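Side-chain contact in arginyl-tRNA synthetase (Campylobacter jejuni, PDB 3FNR), which catalyses the ATP-dependent attachment of L-arginine to its cognate tRNA, releasing AMP and diphosphate: residues L381-K384 and A385-D389. The protein carries 1 engineered substitution. Residues are numbered along the deposited sequence; the frame is centred on the assembly and turned at random.
Sequences LNLK and AVLND. With SO4 (sulfate ion), chain B.
The carboxamide of Asn388 and the backbone carbonyl of Lys384 meet one helical turn apart, the side-chain ND2 giving a 2.8 Å hydrogen bond to Lys384 O. This donor is displaced 47° from the carbonyl plane, while the backbone N of Asn388 reaches the same oxygen from the opposite face, so two bonds grip one acceptor. With chi1 at -77°, the Asn388 amide folds back over the preceding turn and lies alongside the Lys384 chain, CG of the lysine packing 3.9 Å from ND2. One water accepts from both Lys384 NZ and Asn388 ND2, linking the ammonium to the amide. Bent at its last two torsions, the lysine also places NZ 2.7 Å from O4 of a sulfate that most likely came with the crystallisation medium, which Glu26 N and Lys28 NZ bind as well.

The other amide, that of Asn382, crosses Val386 at about a right angle: OD1 lies 3.7 Å from Val386 CG2, and ND2 is 3.5 Å from Ala385 CB. On the buried face of the helix, Leu383 CD1 packs 3.8 Å from Leu387 CG, an i to i+4 pair.

The example illustrates how helix 383-393 of the DALR anticodon-binding domain divides its faces: Leu383 and Leu387 meet helices 425-445 and 398-416, where Tyr402 touches Leu383 and Val386, while Leu387 and Lys384 also reach the catalytic family region, at helix 50-65 and the loop at Thr23 respectively.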
loop_
_atom_site.group_PDB
_atom_site.type_symbol
_atom_site.label_atom_id
_atom_site.label_comp_id
_atom_site.label_asym_id
_atom_site.label_seq_id
_atom_site.Cartn_x
_atom_site.Cartn_y
_atom_site.Cartn_z
ATOM N N LEU A 381 18.554 13.051 -13.834
ATOM C CA LEU A 381 18.516 11.928 -14.773
ATOM C C LEU A 381 18.710 10.558 -14.116
ATOM O O LEU A 381 18.306 9.541 -14.677
ATOM C CB LEU A 381 19.534 12.137 -15.899
ATOM C CG LEU A 381 19.230 13.342 -16.792
ATOM C CD1 LEU A 381 20.428 13.683 -17.658
ATOM C CD2 LEU A 381 17.994 13.086 -17.655
ATOM N N ASN A 382 19.303 10.552 -12.923
ATOM C CA ASN A 382 19.586 9.335 -12.165
ATOM C C ASN A 382 18.340 8.634 -11.593
ATOM O O ASN A 382 18.466 7.562 -11.006
ATOM C CB ASN A 382 20.545 9.662 -11.017
ATOM C CG ASN A 382 21.162 8.416 -10.375
ATOM O OD1 ASN A 382 21.173 8.276 -9.146
ATOM N ND2 ASN A 382 21.663 7.508 -11.201
ATOM N N LEU A 383 17.157 9.240 -11.749
ATOM C CA LEU A 383 15.901 8.657 -11.246
ATOM C C LEU A 383 15.670 7.235 -11.761
ATOM O O LEU A 383 15.327 6.357 -10.980
ATOM C CB LEU A 383 14.694 9.554 -11.567
ATOM C CG LEU A 383 13.298 9.094 -11.110
ATOM C CD1 LEU A 383 13.222 8.870 -9.613
ATOM C CD2 LEU A 383 12.228 10.069 -11.547
ATOM N N LYS A 384 15.902 7.016 -13.055
ATOM C CA LYS A 384 15.762 5.697 -13.691
ATOM C C LYS A 384 16.503 4.595 -12.939
ATOM O O LYS A 384 15.913 3.568 -12.611
ATOM C CB LYS A 384 16.265 5.757 -15.134
ATOM C CG LYS A 384 15.767 4.617 -16.026
ATOM C CD LYS A 384 16.671 4.441 -17.240
ATOM C CE LYS A 384 15.901 3.973 -18.473
ATOM N NZ LYS A 384 14.947 2.844 -18.238
ATOM N N ALA A 385 17.786 4.833 -12.656
ATOM C CA ALA A 385 18.622 3.903 -11.897
ATOM C C ALA A 385 18.051 3.648 -10.505
ATOM O O ALA A 385 17.973 2.508 -10.068
ATOM C CB ALA A 385 20.054 4.445 -11.784
ATOM N N VAL A 386 17.655 4.720 -9.825
ATOM C CA VAL A 386 17.093 4.629 -8.482
ATOM C C VAL A 386 15.836 3.758 -8.461
ATOM O O VAL A 386 15.738 2.860 -7.627
ATOM C CB VAL A 386 16.802 6.032 -7.894
ATOM C CG1 VAL A 386 16.103 5.918 -6.543
ATOM C CG2 VAL A 386 18.114 6.821 -7.744
ATOM N N LEU A 387 14.911 4.003 -9.398
ATOM C CA LEU A 387 13.628 3.283 -9.439
ATOM C C LEU A 387 13.805 1.784 -9.676
ATOM O O LEU A 387 13.183 0.967 -9.003
ATOM C CB LEU A 387 12.704 3.867 -10.512
ATOM C CG LEU A 387 12.251 5.307 -10.293
ATOM C CD1 LEU A 387 11.366 5.763 -11.446
ATOM C CD2 LEU A 387 11.574 5.520 -8.929
ATOM N N ASN A 388 14.664 1.434 -10.628
ATOM C CA ASN A 388 14.964 0.035 -10.913
ATOM C C ASN A 388 15.605 -0.656 -9.722
ATOM O O ASN A 388 15.265 -1.788 -9.394
ATOM C CB ASN A 388 15.831 -0.088 -12.165
ATOM C CG ASN A 388 15.031 0.102 -13.447
ATOM O OD1 ASN A 388 14.303 -0.795 -13.879
ATOM N ND2 ASN A 388 15.165 1.271 -14.065
ATOM N N ASP A 389 16.497 0.058 -9.051
ATOM C CA ASP A 389 17.186 -0.460 -7.881
ATOM C C ASP A 389 16.217 -0.611 -6.714
ATOM O O ASP A 389 16.291 -1.584 -5.965
ATOM C CB ASP A 389 18.326 0.487 -7.502
ATOM C CG ASP A 389 19.555 -0.244 -7.021
ATOM O OD1 ASP A 389 20.542 -0.283 -7.789
ATOM O OD2 ASP A 389 19.533 -0.784 -5.889
HETATM S S SO4 B . 14.619 -0.874 -19.521
HETATM O O1 SO4 B . 15.598 -1.646 -20.291
HETATM O O2 SO4 B . 13.290 -1.197 -20.015
HETATM O O3 SO4 B . 14.733 -1.240 -18.112
HETATM O O4 SO4 B . 14.847 0.558 -19.669
HETATM O O HOH W 1 19.594 6.620 -14.672
HETATM O O HOH W 2 13.248 2.013 -16.340
#